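Local coordinates for short afifavidin (Afifella pfennigii, PDB 6HDT), which forms a strong non-covalent complex with biotin and is a dimeric bacterial avidin whose exact biological role is still obscure, at residues Gly43-Asn48 with Asp123-Val128; Val74-Ala79 with Cys83-Ser88; Thr90-Ala95 with Thr101-Trp106. One frame throughout, in Å; residues are numbered along the deposited sequence. Where two conformers were deposited one is given.

All three contacts belong to one antiparallel eight-stranded barrel that holds biotin, the fold of the avidin family. Contact 1 joins strands 40-46 and 117-127 across the barrel interior and spans the longest stretch of chain. Contacts 2 and 3 fall within that stretch, one after the other. Contact 2 pairs strand 82-96 with 69-77 and contact 3 pairs it with 99-110, its two neighbours in the sheet. The centres of contacts 1 and 2 lie about 15 Å apart, those of 1 and 3 about 11 Å, and those of 2 and 3 about 21 Å. Each contact touches biotin, so its ring system and tail are gripped from several strands. Contacts 2 and 3 also meet the second subunit.

Contact 1: Gly43-Asn48 with Asp123-Val128; sequences GFYVNN and DTFTLV. With BTN (biotin), chain E.
Tyr45 and Phe125 meet inside the barrel with their side chains crossing at about a right angle. The phenol oxygen of Tyr45 comes to the edge of the Phe125 ring, near its plane, with OH 3.5 Å from Phe125 CZ. Farther back on the phenol ring, Tyr45 CE2 lies 3.8 Å from Phe125 CE2. The two strands do not pair here: their nearest CA atoms, those of Tyr45 and Phe125, are 11.9 Å apart. Side chains, not backbones, bridge the gap. Tyr45 has CG anti to the backbone N (chi1 -159°), and this sends its OH inward to the biotin ureido group. There it donates a hydrogen bond to biotin O3, 2.7 Å from Tyr45 OH. O3 sits at the edge of the phenol ring, near its plane.

The two ureido nitrogens are held by different residues. Biotin N1 donates to Asp123 OD2 at 2.9 Å in a nearly straight bond of 172°. Biotin N2 gives its hydrogen to Asn47 OD1, also at 2.9 Å. Asp123 OD2 and Tyr45 OH are only 3.5 Å apart but are not bonded to each other; each serves a different ureido atom. Other residues hold the carboxylate: Gln26 NE2 hydrogen-bonds to Asp123 OD1, and Trp89 NE1 to OD2, the oxygen that also takes biotin N1. Asn25 ND2 and Ser29 OG also hydrogen-bond to biotin, probably at O3 as in other avidins.

These residues offer a donor to O3 and acceptors to both nitrogens. Such a match would probably polarise the ureido group, drawing negative charge onto O3.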
loop_
_atom_site.group_PDB
_atom_site.type_symbol
_atom_site.label_atom_id
_atom_site.label_comp_id
_atom_site.label_asym_id
_atom_site.label_seq_id
_atom_site.Cartn_x
_atom_site.Cartn_y
_atom_site.Cartn_z
ATOM N N GLY A 43 9.778 4.806 5.053
ATOM C CA GLY A 43 9.704 5.578 6.272
ATOM C C GLY A 43 9.370 4.671 7.438
ATOM O O GLY A 43 9.703 3.483 7.426
ATOM N N PHE A 44 8.688 5.263 8.401
ATOM C CA PHE A 44 8.189 4.608 9.611
ATOM C C PHE A 44 6.930 5.307 10.109
ATOM O O PHE A 44 6.654 6.478 9.778
ATOM C CB PHE A 44 9.251 4.562 10.716
ATOM C CG PHE A 44 9.515 5.892 11.376
ATOM C CD1 PHE A 44 8.751 6.336 12.457
ATOM C CD2 PHE A 44 10.549 6.695 10.915
ATOM C CE1 PHE A 44 9.003 7.569 13.050
ATOM C CE2 PHE A 44 10.818 7.901 11.517
ATOM C CZ PHE A 44 10.043 8.350 12.578
ATOM N N TYR A 45 6.163 4.555 10.895
ATOM C CA TYR A 45 4.871 4.969 11.388
ATOM C C TYR A 45 4.755 4.724 12.860
ATOM O O TYR A 45 5.069 3.635 13.338
ATOM C CB TYR A 45 3.763 4.213 10.665
ATOM C CG TYR A 45 2.412 4.885 10.719
ATOM C CD1 TYR A 45 1.550 4.680 11.785
ATOM C CD2 TYR A 45 1.993 5.716 9.680
ATOM C CE1 TYR A 45 0.292 5.300 11.831
ATOM C CE2 TYR A 45 0.754 6.333 9.716
ATOM C CZ TYR A 45 -0.105 6.111 10.790
ATOM O OH TYR A 45 -1.329 6.716 10.871
ATOM N N VAL A 46 4.271 5.725 13.579
ATOM C CA VAL A 46 4.052 5.574 15.013
ATOM C C VAL A 46 2.591 5.763 15.304
ATOM O O VAL A 46 2.046 6.865 15.177
ATOM C CB VAL A 46 4.917 6.496 15.877
ATOM C CG1 VAL A 46 4.599 6.278 17.363
ATOM C CG2 VAL A 46 6.390 6.227 15.612
ATOM N N ASN A 47 1.955 4.663 15.689
ATOM C CA ASN A 47 0.537 4.663 15.997
ATOM C C ASN A 47 0.285 5.204 17.404
ATOM O O ASN A 47 0.874 4.724 18.375
ATOM C CB ASN A 47 -0.046 3.260 15.811
ATOM C CG ASN A 47 -1.440 3.128 16.357
ATOM O OD1 ASN A 47 -2.270 4.004 16.158
ATOM N ND2 ASN A 47 -1.718 2.012 17.050
ATOM N N ASN A 48 -0.560 6.227 17.487
ATOM C CA ASN A 48 -0.910 6.767 18.780
ATOM C C ASN A 48 -2.474 6.781 18.946
ATOM O O ASN A 48 -3.001 7.285 19.931
ATOM C CB ASN A 48 -0.135 8.115 18.988
ATOM C CG ASN A 48 1.425 7.969 18.832
ATOM O OD1 ASN A 48 2.051 7.058 19.393
ATOM N ND2 ASN A 48 2.049 8.886 18.072
ATOM N N ASP A 123 -7.692 8.892 7.461
ATOM C CA ASP A 123 -6.731 9.707 8.187
ATOM C C ASP A 123 -6.344 10.904 7.305
ATOM O O ASP A 123 -6.113 10.758 6.083
ATOM C CB ASP A 123 -5.426 8.969 8.510
ATOM C CG ASP A 123 -5.555 7.939 9.615
ATOM O OD1 ASP A 123 -6.569 7.949 10.360
ATOM O OD2 ASP A 123 -4.608 7.102 9.722
ATOM N N THR A 124 -6.250 12.051 7.954
ATOM C CA THR A 124 -5.724 13.269 7.353
ATOM C C THR A 124 -4.434 13.640 8.081
ATOM O O THR A 124 -4.424 13.856 9.315
ATOM C CB THR A 124 -6.720 14.422 7.464
ATOM O OG1 THR A 124 -7.932 14.023 6.822
ATOM C CG2 THR A 124 -6.182 15.664 6.760
ATOM N N PHE A 125 -3.355 13.730 7.302
ATOM C CA PHE A 125 -2.047 13.992 7.819
ATOM C C PHE A 125 -1.698 15.427 7.539
ATOM O O PHE A 125 -2.075 15.967 6.490
ATOM C CB PHE A 125 -1.036 13.071 7.187
ATOM C CG PHE A 125 -1.235 11.615 7.533
ATOM C CD1 PHE A 125 -2.029 10.827 6.747
ATOM C CD2 PHE A 125 -0.628 11.071 8.641
ATOM C CE1 PHE A 125 -2.201 9.455 7.049
ATOM C CE2 PHE A 125 -0.806 9.732 8.960
ATOM C CZ PHE A 125 -1.603 8.939 8.166
ATOM N N THR A 126 -1.036 16.065 8.494
ATOM C CA THR A 126 -0.511 17.419 8.238
ATOM C C THR A 126 1.005 17.463 8.383
ATOM O O THR A 126 1.600 16.797 9.271
ATOM C CB THR A 126 -1.189 18.464 9.141
ATOM O OG1 THR A 126 -0.879 18.197 10.507
ATOM C CG2 THR A 126 -2.712 18.430 8.971
ATOM N N LEU A 127 1.632 18.264 7.514
ATOM C CA LEU A 127 3.071 18.359 7.469
ATOM C C LEU A 127 3.543 19.107 8.692
ATOM O O LEU A 127 3.096 20.216 8.949
ATOM C CB LEU A 127 3.527 19.120 6.216
ATOM C CG LEU A 127 5.031 19.286 6.056
ATOM C CD1 LEU A 127 5.726 17.929 5.890
ATOM C CD2 LEU A 127 5.317 20.226 4.884
ATOM N N VAL A 128 4.482 18.512 9.411
ATOM C CA VAL A 128 5.091 19.108 10.589
ATOM C C VAL A 128 6.255 19.945 10.105
ATOM O O VAL A 128 7.227 19.399 9.592
ATOM C CB VAL A 128 5.636 18.008 11.520
ATOM C CG1 VAL A 128 6.387 18.616 12.700
ATOM C CG2 VAL A 128 4.506 17.113 11.983
HETATM C C11 BTN E . -3.594 -2.973 15.238
HETATM O O11 BTN E . -3.937 -4.021 14.658
HETATM O O12 BTN E . -4.279 -2.471 16.160
HETATM C C10 BTN E . -2.310 -2.308 14.771
HETATM C C9 BTN E . -2.354 -0.785 14.883
HETATM C C8 BTN E . -3.305 -0.152 13.863
HETATM C C7 BTN E . -3.450 1.360 14.009
HETATM C C2 BTN E . -4.402 1.888 12.941
HETATM S S1 BTN E . -3.727 1.970 11.292
HETATM C C6 BTN E . -5.052 3.006 10.741
HETATM C C5 BTN E . -5.341 3.937 11.904
HETATM N N1 BTN E . -4.559 5.141 11.856
HETATM C C3 BTN E . -3.677 5.297 12.841
HETATM O O3 BTN E . -2.940 6.290 12.975
HETATM N N2 BTN E . -3.751 4.203 13.643
HETATM C C4 BTN E . -4.832 3.328 13.217
#

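Contact 2: Val74-Ala79 with Cys83-Ser88; sequences VAWDNA and CNSVTS. With BTN (biotin), chain E.
Trp76 has CG anti to its own carbonyl carbon (chi1 -61°), and Thr87 places OG1 likewise (chi1 -54°). These torsions put Trp76 NE1 3.0 Å from Thr87 OG1 in the beta hairpin of strands 69-77 and 82-96. The indole N-H donates at 166°, with the hydroxyl oxygen in the ring plane. This bond helps fix the turn of the indole. The same Thr87 OG1 closely approaches biotin S1, at 3.3 Å, without a bond.

One face of the indole carries the biotin tail, with C9 over the ring centre. Val74 CG1 covers the opposite face. The indole is thus held between the ligand and its own strand.

Val74 and Thr87 form an antiparallel hydrogen-bonded pair, joined by two backbone bonds. Ala75 and Val86 form the next, non-hydrogen-bonded pair. The chain then bends at Trp76, the centre of an inverse gamma turn. Its N still bonds to Ser85 O, and its O accepts from Cys83 N. Cys83 is tied to Cys54 by a disulfide, which links the hairpin to the loop beside the pocket. Phe69 of the second subunit packs on Val86, and Trp66 of that subunit on Asn84. At the tail end of the ligand, Ser85 OG donates to biotin carboxylate O11 at 2.8 Å.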
loop_
_atom_site.group_PDB
_atom_site.type_symbol
_atom_site.label_atom_id
_atom_site.label_comp_id
_atom_site.label_asym_id
_atom_site.label_seq_id
_atom_site.Cartn_x
_atom_site.Cartn_y
_atom_site.Cartn_z
ATOM N N VAL A 74 1.895 -0.608 6.248
ATOM C CA VAL A 74 2.609 -0.915 7.489
ATOM C C VAL A 74 2.118 -2.294 7.984
ATOM O O VAL A 74 0.918 -2.528 8.182
ATOM C CB VAL A 74 2.336 0.118 8.589
ATOM C CG1 VAL A 74 2.876 -0.362 9.936
ATOM C CG2 VAL A 74 2.900 1.470 8.220
ATOM N N ALA A 75 3.066 -3.191 8.166
ATOM C CA ALA A 75 2.792 -4.472 8.806
ATOM C C ALA A 75 3.084 -4.343 10.316
ATOM O O ALA A 75 4.190 -3.925 10.700
ATOM C CB ALA A 75 3.677 -5.519 8.179
ATOM N N TRP A 76 2.117 -4.688 11.174
ATOM C CA TRP A 76 2.234 -4.368 12.603
ATOM C C TRP A 76 3.040 -5.425 13.356
ATOM O O TRP A 76 2.513 -6.119 14.216
ATOM C CB TRP A 76 0.852 -4.107 13.213
ATOM C CG TRP A 76 0.201 -2.930 12.536
ATOM C CD1 TRP A 76 -0.766 -2.962 11.597
ATOM C CD2 TRP A 76 0.544 -1.549 12.722
ATOM N NE1 TRP A 76 -1.068 -1.649 11.152
ATOM C CE2 TRP A 76 -0.292 -0.781 11.865
ATOM C CE3 TRP A 76 1.422 -0.880 13.584
ATOM C CZ2 TRP A 76 -0.218 0.604 11.809
ATOM C CZ3 TRP A 76 1.500 0.498 13.503
ATOM C CH2 TRP A 76 0.661 1.214 12.652
ATOM N N ASP A 77 4.332 -5.515 13.018
ATOM C CA ASP A 77 5.290 -6.295 13.769
ATOM C C ASP A 77 6.622 -5.545 13.820
ATOM O O ASP A 77 7.077 -4.982 12.828
ATOM C CB ASP A 77 5.470 -7.666 13.147
ATOM C CG ASP A 77 6.458 -8.517 13.917
ATOM O OD1 ASP A 77 6.131 -8.936 15.059
ATOM O OD2 ASP A 77 7.567 -8.753 13.389
ATOM N N ASN A 78 7.166 -5.434 15.018
ATOM C CA ASN A 78 8.511 -4.934 15.242
ATOM C C ASN A 78 9.108 -5.671 16.449
ATOM O O ASN A 78 8.507 -6.635 16.925
ATOM C CB ASN A 78 8.546 -3.377 15.335
ATOM C CG ASN A 78 7.866 -2.810 16.562
ATOM O OD1 ASN A 78 7.487 -3.534 17.503
ATOM N ND2 ASN A 78 7.729 -1.468 16.576
ATOM N N ALA A 79 10.277 -5.244 16.928
ATOM C CA ALA A 79 10.928 -5.933 18.061
ATOM C C ALA A 79 10.150 -5.851 19.406
ATOM O O ALA A 79 10.348 -6.672 20.319
ATOM C CB ALA A 79 12.340 -5.402 18.231
ATOM N N CYS A 83 0.746 -7.025 16.390
ATOM C CA CYS A 83 -0.715 -6.984 16.389
ATOM C C CYS A 83 -1.377 -7.889 15.316
ATOM O O CYS A 83 -2.598 -7.882 15.170
ATOM C CB CYS A 83 -1.164 -5.523 16.265
ATOM S SG CYS A 83 -0.754 -4.595 17.750
ATOM N N ASN A 84 -0.573 -8.630 14.547
ATOM C CA ASN A 84 -1.084 -9.610 13.573
ATOM C C ASN A 84 -2.065 -8.980 12.586
ATOM O O ASN A 84 -3.219 -9.370 12.462
ATOM C CB ASN A 84 -1.710 -10.800 14.300
ATOM C CG ASN A 84 -2.008 -11.942 13.368
ATOM O OD1 ASN A 84 -1.337 -12.111 12.363
ATOM N ND2 ASN A 84 -3.020 -12.744 13.705
ATOM N N SER A 85 -1.584 -7.948 11.910
ATOM C CA SER A 85 -2.429 -7.096 11.103
ATOM C C SER A 85 -1.544 -6.287 10.181
ATOM O O SER A 85 -0.350 -6.139 10.432
ATOM C CB SER A 85 -3.204 -6.130 12.001
ATOM O OG SER A 85 -2.304 -5.397 12.818
ATOM N N VAL A 86 -2.163 -5.756 9.134
ATOM C CA VAL A 86 -1.495 -4.914 8.154
ATOM C C VAL A 86 -2.452 -3.801 7.758
ATOM O O VAL A 86 -3.598 -4.078 7.467
ATOM C CB VAL A 86 -1.144 -5.705 6.876
ATOM C CG1 VAL A 86 -0.565 -4.794 5.807
ATOM C CG2 VAL A 86 -0.215 -6.855 7.188
ATOM N N THR A 87 -1.948 -2.569 7.663
ATOM C CA THR A 87 -2.748 -1.424 7.122
ATOM C C THR A 87 -2.124 -0.874 5.840
ATOM O O THR A 87 -0.910 -0.825 5.692
ATOM C CB THR A 87 -2.817 -0.280 8.164
ATOM O OG1 THR A 87 -3.296 -0.765 9.418
ATOM C CG2 THR A 87 -3.676 0.892 7.735
ATOM N N SER A 88 -2.971 -0.439 4.903
ATOM C CA SER A 88 -2.506 0.383 3.787
ATOM C C SER A 88 -3.300 1.662 3.753
ATOM O O SER A 88 -4.490 1.655 3.918
ATOM C CB SER A 88 -2.623 -0.326 2.447
ATOM O OG SER A 88 -1.989 -1.648 2.473
HETATM C C11 BTN E . -3.594 -2.973 15.238
HETATM O O11 BTN E . -3.937 -4.021 14.658
HETATM O O12 BTN E . -4.279 -2.471 16.160
HETATM C C10 BTN E . -2.310 -2.308 14.771
HETATM C C9 BTN E . -2.354 -0.785 14.883
HETATM C C8 BTN E . -3.305 -0.152 13.863
HETATM C C7 BTN E . -3.450 1.360 14.009
HETATM C C2 BTN E . -4.402 1.888 12.941
HETATM S S1 BTN E . -3.727 1.970 11.292
HETATM C C6 BTN E . -5.052 3.006 10.741
HETATM C C5 BTN E . -5.341 3.937 11.904
HETATM N N1 BTN E . -4.559 5.141 11.856
HETATM C C3 BTN E . -3.677 5.297 12.841
HETATM O O3 BTN E . -2.940 6.290 12.975
HETATM N N2 BTN E . -3.751 4.203 13.643
HETATM C C4 BTN E . -4.832 3.328 13.217
#

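Contact 3: Thr90-Ala95 with Thr101-Trp106; sequences TGFAEA and TIVTDW. With BTN (biotin), chain E.
The beta hairpin of strands 82-96 and 99-110 forms part of the barrel wall, and these segments are a regular antiparallel part of it. Thr90 pairs with Asp105, Phe92 with Val103 and Glu94 with Thr101. Each is a hydrogen-bonded pair with two backbone bonds; Glu94 N, for example, lies 2.8 Å from Thr101 O. Beside the first pair, a water bonds to Thr90 OG1 at 2.7 Å and donates weakly to Asp105 O. The pairs between them are Gly91 with Thr104 and Ala93 with Ile102. At Gly91 the backbones come close, its CA 4.0 Å from Thr104 CA. A CB on Gly91 would run into Val103 O and Thr104 CG2.

Phe92 and Val103 lie side by side on the face that also bears Glu94 and Thr101. Phe92 has CG between its backbone N and carbonyl carbon (chi1 61°), which swings the ring toward the neighbouring strand. Val103 CB then sits over one ring face, offset toward the rim, in a CH-pi contact 4.0 Å from the ring centroid. Phe92 CZ makes the nearest approach, 3.7 Å from Val103 CB.

The Trp106 indole leads away from Thr90-Ala95 and into the biotin pocket. Biotin C6 lies over the centre of its indole, 3.5 Å from Trp106 CE2. Replacing this indole with an alanine is likely to strip the aromatic cover from biotin C6 and open a gap beside it.

On its other side, strand 99-110 pairs with strand 117-127, and Thr104 OG1 bonds to Asp123 O. Strand 82-96 pairs likewise with strand 69-77. Phe14 of helix 7-14 packs on Ala93 and Ile102, while Gly116 and Ile118 of the second subunit meet Phe92 and Asp105.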
loop_
_atom_site.group_PDB
_atom_site.type_symbol
_atom_site.label_atom_id
_atom_site.label_comp_id
_atom_site.label_asym_id
_atom_site.label_seq_id
_atom_site.Cartn_x
_atom_site.Cartn_y
_atom_site.Cartn_z
ATOM N N THR A 90 -4.067 5.174 1.281
ATOM C CA THR A 90 -3.944 5.690 -0.080
ATOM C C THR A 90 -4.582 7.058 -0.125
ATOM O O THR A 90 -5.599 7.273 0.489
ATOM C CB THR A 90 -4.602 4.764 -1.123
ATOM O OG1 THR A 90 -4.361 3.380 -0.780
ATOM C CG2 THR A 90 -4.085 5.066 -2.548
ATOM N N GLY A 91 -3.955 7.989 -0.817
ATOM C CA GLY A 91 -4.472 9.354 -0.755
ATOM C C GLY A 91 -3.698 10.311 -1.612
ATOM O O GLY A 91 -2.936 9.939 -2.476
ATOM N N PHE A 92 -3.970 11.586 -1.341
ATOM C CA PHE A 92 -3.472 12.691 -2.134
ATOM C C PHE A 92 -3.108 13.893 -1.267
ATOM O O PHE A 92 -3.750 14.175 -0.229
ATOM C CB PHE A 92 -4.486 13.106 -3.180
ATOM C CG PHE A 92 -5.798 13.570 -2.633
ATOM C CD1 PHE A 92 -6.830 12.655 -2.401
ATOM C CD2 PHE A 92 -6.039 14.926 -2.384
ATOM C CE1 PHE A 92 -8.047 13.082 -1.907
ATOM C CE2 PHE A 92 -7.275 15.354 -1.893
ATOM C CZ PHE A 92 -8.275 14.437 -1.659
ATOM N N ALA A 93 -2.061 14.585 -1.706
ATOM C CA ALA A 93 -1.563 15.742 -1.002
ATOM C C ALA A 93 -2.149 16.967 -1.614
ATOM O O ALA A 93 -2.277 17.047 -2.822
ATOM C CB ALA A 93 -0.041 15.828 -1.079
ATOM N N GLU A 94 -2.460 17.922 -0.753
ATOM C CA GLU A 94 -2.833 19.308 -1.161
ATOM C C GLU A 94 -1.927 20.320 -0.451
ATOM O O GLU A 94 -1.760 20.238 0.788
ATOM C CB GLU A 94 -4.282 19.593 -0.784
ATOM C CG GLU A 94 -5.292 18.638 -1.424
ATOM C CD GLU A 94 -6.745 18.979 -1.110
ATOM O OE1 GLU A 94 -7.640 18.548 -1.879
ATOM O OE2 GLU A 94 -7.000 19.670 -0.095
ATOM N N ALA A 95 -1.381 21.282 -1.211
ATOM C CA ALA A 95 -0.493 22.310 -0.673
ATOM C C ALA A 95 -1.274 23.597 -0.528
ATOM O O ALA A 95 -2.071 23.956 -1.403
ATOM C CB ALA A 95 0.688 22.545 -1.606
ATOM N N THR A 101 -1.266 18.982 3.375
ATOM C CA THR A 101 -2.154 17.979 3.938
ATOM C C THR A 101 -2.213 16.753 3.036
ATOM O O THR A 101 -2.277 16.863 1.830
ATOM C CB THR A 101 -3.578 18.574 4.074
ATOM O OG1 THR A 101 -3.511 19.718 4.925
ATOM C CG2 THR A 101 -4.544 17.577 4.692
ATOM N N ILE A 102 -2.221 15.566 3.641
ATOM C CA ILE A 102 -2.513 14.337 2.911
ATOM C C ILE A 102 -3.857 13.795 3.386
ATOM O O ILE A 102 -4.015 13.470 4.561
ATOM C CB ILE A 102 -1.483 13.209 3.123
ATOM C CG1 ILE A 102 -0.033 13.727 3.082
ATOM C CG2 ILE A 102 -1.706 12.127 2.071
ATOM C CD1 ILE A 102 0.993 12.690 3.491
ATOM N N VAL A 103 -4.798 13.665 2.458
ATOM C CA VAL A 103 -6.115 13.113 2.707
ATOM C C VAL A 103 -6.020 11.656 2.282
ATOM O O VAL A 103 -5.751 11.383 1.115
ATOM C CB VAL A 103 -7.178 13.847 1.866
ATOM C CG1 VAL A 103 -8.537 13.188 2.027
ATOM C CG2 VAL A 103 -7.264 15.332 2.252
ATOM N N THR A 104 -6.234 10.732 3.230
ATOM C CA THR A 104 -6.129 9.322 2.929
ATOM C C THR A 104 -7.328 8.547 3.417
ATOM O O THR A 104 -8.020 8.964 4.349
ATOM C CB THR A 104 -4.877 8.685 3.602
ATOM O OG1 THR A 104 -5.088 8.558 5.021
ATOM C CG2 THR A 104 -3.632 9.481 3.323
ATOM N N ASP A 105 -7.522 7.391 2.787
ATOM C CA ASP A 105 -8.392 6.320 3.300
ATOM C C ASP A 105 -7.511 5.108 3.567
ATOM O O ASP A 105 -6.483 4.922 2.935
ATOM C CB ASP A 105 -9.471 5.923 2.278
ATOM C CG ASP A 105 -10.535 7.003 2.058
ATOM O OD1 ASP A 105 -10.728 7.843 2.958
ATOM O OD2 ASP A 105 -11.235 6.944 1.018
ATOM N N TRP A 106 -7.902 4.289 4.528
ATOM C CA TRP A 106 -7.069 3.144 4.870
ATOM C C TRP A 106 -7.913 1.956 5.088
ATOM O O TRP A 106 -9.090 2.074 5.440
ATOM C CB TRP A 106 -6.206 3.400 6.116
ATOM C CG TRP A 106 -6.913 3.875 7.379
ATOM C CD1 TRP A 106 -6.971 5.174 7.849
ATOM C CD2 TRP A 106 -7.621 3.074 8.350
ATOM N NE1 TRP A 106 -7.678 5.227 9.010
ATOM C CE2 TRP A 106 -8.070 3.953 9.360
ATOM C CE3 TRP A 106 -7.896 1.687 8.486
ATOM C CZ2 TRP A 106 -8.805 3.528 10.450
ATOM C CZ3 TRP A 106 -8.630 1.265 9.597
ATOM C CH2 TRP A 106 -9.072 2.179 10.557
HETATM C C11 BTN E . -3.594 -2.973 15.238
HETATM O O11 BTN E . -3.937 -4.021 14.658
HETATM O O12 BTN E . -4.279 -2.471 16.160
HETATM C C10 BTN E . -2.310 -2.308 14.771
HETATM C C9 BTN E . -2.354 -0.785 14.883
HETATM C C8 BTN E . -3.305 -0.152 13.863
HETATM C C7 BTN E . -3.450 1.360 14.009
HETATM C C2 BTN E . -4.402 1.888 12.941
HETATM S S1 BTN E . -3.727 1.970 11.292
HETATM C C6 BTN E . -5.052 3.006 10.741
HETATM C C5 BTN E . -5.341 3.937 11.904
HETATM N N1 BTN E . -4.559 5.141 11.856
HETATM C C3 BTN E . -3.677 5.297 12.841
HETATM O O3 BTN E . -2.940 6.290 12.975
HETATM N N2 BTN E . -3.751 4.203 13.643
HETATM C C4 BTN E . -4.832 3.328 13.217
HETATM O O HOH W 1 -5.628 2.090 1.181
#